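Local coordinates for Alr4995 protein (Nostoc sp., PDB 6LRF), which acts as a bifunctional arginine dihydrolase and ornithine cyclodeaminase, probably converting arginine to ornithine and ornithine on to proline, at residues 208-211 with 212-216; 164-168 with 169-173. All coordinates share one frame; numbering follows the deposited sequence.

Contact 1. Residues 208-211 with 212-216; sequences IAEA and DAVNF
Asn215 reaches back to Ala211 with its side-chain amide, taking up a carbonyl that in a longer helix would receive the Asn215 main-chain N-H. CB and CG stay level with Ala211 O, both 3.9 Å from it, and only ND2 closes in, giving a hydrogen bond of 3.0 Å to Ala211 O with an N-H...O angle of 167°. The oxygen sits in the amide plane of Asn215, although the donor is tilted 24° from the carbonyl plane of Ala211. With CG anti to the carbonyl carbon (chi1 -85°) the amide lies beside the backbone N, and its further rotation turns ND2 toward Ala211 O.

The substitution of side chain for backbone is a worked example of how a very short helix finishes. Helix 210-213 follows Ala209 at the N-cap and is held by two main-chain bonds, Ala213 N to Ala209 O and Val214 N to Glu210 O. A type I turn from Ala213 to Phe216 then ends it in a Schellman motif, in which Phe216, with positive phi, is the C-prime residue. Its N bonds to Ala213 O, and Ala217 N returns to Asp212 O.

Val214 packs both methyls against carbonyl oxygens. CG1 is 3.3 Å from Glu210 O, and CG2 comes equally near Ala211 O. CG1 also meets Glu210 CG at 4.1 Å, the two side chains running obliquely past one another before the extended Glu210 goes on to its partner Arg165. On the buried flank, Ile208 CD1 touches Ala213 CB at 3.9 Å and Ile208 also packs on Leu236 of helix 234-242, while Asp212 OD1 accepts a hydrogen bond from Ser233 N.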
# COMPACT_ATOMS: atom_id res chain seq x y z
N ILE B 208 -36.99 0.57 13.20
CA ILE B 208 -37.21 -0.52 12.24
C ILE B 208 -36.00 -0.80 11.37
O ILE B 208 -35.15 0.07 11.17
CB ILE B 208 -38.40 -0.22 11.31
CG1 ILE B 208 -38.10 0.99 10.42
CG2 ILE B 208 -39.66 -0.00 12.13
CD1 ILE B 208 -39.03 1.12 9.25
N ALA B 209 -35.95 -2.03 10.86
CA ALA B 209 -34.90 -2.50 9.96
C ALA B 209 -35.00 -1.83 8.61
O ALA B 209 -36.07 -1.37 8.22
CB ALA B 209 -34.99 -4.01 9.81
N GLU B 210 -33.88 -1.78 7.89
CA GLU B 210 -33.85 -1.18 6.55
C GLU B 210 -34.76 -1.94 5.58
O GLU B 210 -35.29 -1.36 4.63
CB GLU B 210 -32.43 -1.14 6.01
CG GLU B 210 -32.27 -0.29 4.74
CD GLU B 210 -30.82 -0.14 4.28
OE1 GLU B 210 -30.03 -1.09 4.47
OE2 GLU B 210 -30.48 0.94 3.73
N ALA B 211 -34.94 -3.23 5.83
CA ALA B 211 -35.81 -4.04 4.99
C ALA B 211 -37.24 -3.52 5.01
O ALA B 211 -37.86 -3.34 3.97
CB ALA B 211 -35.77 -5.50 5.43
N ASP B 212 -37.76 -3.26 6.22
CA ASP B 212 -39.09 -2.69 6.38
C ASP B 212 -39.15 -1.24 5.88
O ASP B 212 -40.15 -0.82 5.30
CB ASP B 212 -39.54 -2.75 7.85
CG ASP B 212 -39.98 -4.15 8.27
OD1 ASP B 212 -41.11 -4.56 7.90
OD2 ASP B 212 -39.22 -4.83 9.00
N ALA B 213 -38.07 -0.50 6.12
CA ALA B 213 -37.98 0.89 5.71
C ALA B 213 -38.13 1.09 4.19
O ALA B 213 -38.87 1.97 3.75
CB ALA B 213 -36.67 1.49 6.18
N VAL B 214 -37.45 0.27 3.38
CA VAL B 214 -37.51 0.43 1.93
C VAL B 214 -38.85 -0.09 1.36
O VAL B 214 -39.15 0.09 0.18
CB VAL B 214 -36.34 -0.28 1.23
CG1 VAL B 214 -35.02 0.25 1.76
CG2 VAL B 214 -36.42 -1.79 1.48
N ASN B 215 -39.63 -0.74 2.22
CA ASN B 215 -41.00 -1.09 1.88
C ASN B 215 -42.01 -0.04 2.36
O ASN B 215 -43.22 -0.27 2.31
CB ASN B 215 -41.35 -2.45 2.47
CG ASN B 215 -40.93 -3.59 1.57
OD1 ASN B 215 -41.70 -4.03 0.71
ND2 ASN B 215 -39.70 -4.06 1.74
N PHE B 216 -41.49 1.10 2.83
CA PHE B 216 -42.29 2.22 3.33
C PHE B 216 -43.12 1.85 4.55
O PHE B 216 -44.28 2.27 4.66
CB PHE B 216 -43.22 2.75 2.24
CG PHE B 216 -42.53 3.56 1.19
CD1 PHE B 216 -42.71 4.94 1.14
CD2 PHE B 216 -41.73 2.96 0.23
CE1 PHE B 216 -42.09 5.71 0.16
CE2 PHE B 216 -41.11 3.71 -0.76
CZ PHE B 216 -41.29 5.09 -0.80

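Contact 2. Residues 164-168 with 169-173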
# COMPACT_ATOMS: atom_id res chain seq x y z
N GLU B 164 -31.34 10.17 0.70
CA GLU B 164 -32.18 10.65 -0.39
C GLU B 164 -33.36 9.72 -0.71
O GLU B 164 -34.35 10.16 -1.29
CB GLU B 164 -31.32 10.85 -1.64
CG GLU B 164 -32.02 11.61 -2.74
CD GLU B 164 -31.31 11.48 -4.08
OE1 GLU B 164 -30.36 10.67 -4.18
OE2 GLU B 164 -31.71 12.20 -5.02
N ARG B 165 -33.28 8.46 -0.31
CA ARG B 165 -34.41 7.54 -0.49
C ARG B 165 -35.58 7.97 0.39
O ARG B 165 -36.75 7.85 0.00
CB ARG B 165 -34.00 6.11 -0.16
CG ARG B 165 -33.02 5.49 -1.16
CD ARG B 165 -32.51 4.14 -0.68
NE ARG B 165 -31.75 4.28 0.56
CZ ARG B 165 -31.56 3.30 1.44
NH1 ARG B 165 -32.08 2.09 1.22
NH2 ARG B 165 -30.85 3.53 2.53
N PHE B 166 -35.27 8.46 1.59
CA PHE B 166 -36.28 8.90 2.53
C PHE B 166 -36.27 10.41 2.56
O PHE B 166 -35.83 11.04 3.54
CB PHE B 166 -36.03 8.25 3.89
CG PHE B 166 -35.84 6.76 3.80
CD1 PHE B 166 -36.93 5.92 3.60
CD2 PHE B 166 -34.57 6.20 3.87
CE1 PHE B 166 -36.75 4.54 3.49
CE2 PHE B 166 -34.38 4.83 3.77
CZ PHE B 166 -35.48 3.99 3.58
N TYR B 167 -36.75 10.97 1.45
CA TYR B 167 -36.67 12.38 1.11
C TYR B 167 -37.78 13.22 1.77
O TYR B 167 -37.66 14.44 1.87
CB TYR B 167 -36.72 12.55 -0.42
CG TYR B 167 -38.03 12.08 -1.06
CD1 TYR B 167 -38.28 10.72 -1.27
CD2 TYR B 167 -39.01 12.99 -1.43
CE1 TYR B 167 -39.48 10.30 -1.84
CE2 TYR B 167 -40.21 12.58 -2.01
CZ TYR B 167 -40.44 11.23 -2.21
OH TYR B 167 -41.64 10.81 -2.78
N HIS B 168 -38.85 12.55 2.21
CA HIS B 168 -39.87 13.18 3.06
C HIS B 168 -39.82 12.57 4.45
O HIS B 168 -39.51 11.39 4.60
CB HIS B 168 -41.28 13.01 2.47
CG HIS B 168 -41.62 14.00 1.39
ND1 HIS B 168 -42.58 13.74 0.43
CD2 HIS B 168 -41.16 15.24 1.14
CE1 HIS B 168 -42.67 14.78 -0.38
NE2 HIS B 168 -41.83 15.71 0.03
N LEU B 169 -40.16 13.37 5.44
CA LEU B 169 -40.17 12.91 6.82
C LEU B 169 -41.09 11.71 7.03
O LEU B 169 -40.76 10.81 7.80
CB LEU B 169 -40.60 14.05 7.74
CG LEU B 169 -40.53 13.71 9.23
CD1 LEU B 169 -39.08 13.29 9.63
CD2 LEU B 169 -41.04 14.88 10.07
N ASP B 170 -42.24 11.70 6.35
CA ASP B 170 -43.24 10.66 6.57
C ASP B 170 -42.89 9.32 5.92
O ASP B 170 -43.63 8.35 6.06
CB ASP B 170 -44.64 11.13 6.10
CG ASP B 170 -44.79 11.18 4.57
OD1 ASP B 170 -43.78 11.06 3.83
OD2 ASP B 170 -45.94 11.36 4.11
N THR B 171 -41.75 9.26 5.23
CA THR B 171 -41.26 7.99 4.68
C THR B 171 -40.36 7.23 5.66
O THR B 171 -40.00 6.09 5.41
CB THR B 171 -40.47 8.18 3.37
OG1 THR B 171 -39.30 8.96 3.64
CG2 THR B 171 -41.32 8.89 2.34
N CYS B 172 -40.00 7.87 6.77
CA CYS B 172 -39.04 7.28 7.71
C CYS B 172 -39.35 7.62 9.16
O CYS B 172 -38.54 7.36 10.05
CB CYS B 172 -37.62 7.75 7.38
SG CYS B 172 -37.39 9.59 7.32
N PHE B 173 -40.53 8.19 9.38
CA PHE B 173 -40.86 8.73 10.69
C PHE B 173 -42.38 8.75 10.87
O PHE B 173 -43.09 9.23 9.97
CB PHE B 173 -40.27 10.14 10.81
CG PHE B 173 -40.31 10.71 12.19
CD1 PHE B 173 -41.41 11.46 12.62
CD2 PHE B 173 -39.24 10.53 13.05
CE1 PHE B 173 -41.44 12.01 13.90
CE2 PHE B 173 -39.26 11.08 14.34
CZ PHE B 173 -40.36 11.82 14.76
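Thr171 grips the carbonyl oxygen of His168 twice, once through its hydroxyl and once through its backbone. OG1 donates to His168 O at 2.6 Å, lying in the carbonyl plane. Thr171 N reaches the same oxygen at 3.2 Å from well above that plane, 58° out of it, so the two donors use different regions of one acceptor. The hydroxyl gets there because OG1 is placed between the backbone N and the carbonyl carbon (chi1 63°), which leaves CG2 anti to the carbonyl carbon, 4.1 Å from His168 CB. Together the bonds bind the 3-10 segment 169-171 to the loop before it, illustrating how a threonine can reinforce such a turn. The His-Leu-Asp-Thr run it closes is consistent with the histidine motif of guanidine-modifying enzymes.

OG1 is hemmed in further. It is 3.2 Å from Phe166 CA and lies in the plane of the Phe166 ring, at its edge. Phe166 has CG anti to the carbonyl carbon (chi1 -50°), and this swings CD1 to within 3.6 Å of Thr171 O. Its CB meets Cys172 CB at 3.9 Å, while Asp170 OD1 approaches His168 CB at 3.4 Å. With a valine in place of Thr171, the in-plane bond to His168 O is lost, and that buried oxygen would probably be held less firmly, by the off-plane N-H alone within this turn.

The His168 imidazole projects from the turn to Glu118, whose OE1 is hydrogen-bonded to NE2; Tyr167 CE2 lies over one face, toward its rim. The loop runs from strand 155-160 into strand 173-175, which Phe173 opens; Leu169 and Phe173 pack on Leu159, and Phe173 also reaches Leu181 and Tyr183 of strand 181-183.

Contacts 1 and 2 lie 11 Å apart between centres and meet along one seam. A salt bridge, Glu210 OE2 to Arg165 NH2 at 2.9 Å, closes one end. At the other, Phe216 CE1 packs on Thr171 CG2 at 3.9 Å, and Ala213 O lies 3.3 Å from Phe166 CE1 between. Trp24 spans both parts, its ring meeting Phe216 and its NE1 bonding to Arg165 O. Arg165 also faces the second subunit, pairing with Glu475 there and probably easing the closeness of that carboxylate to Glu210. Both contacts fall in the guanidine-modifying family region; contact 2 probably lies at the catalytic pocket with contact 1 packed behind it, though no ligand is bound to confirm this.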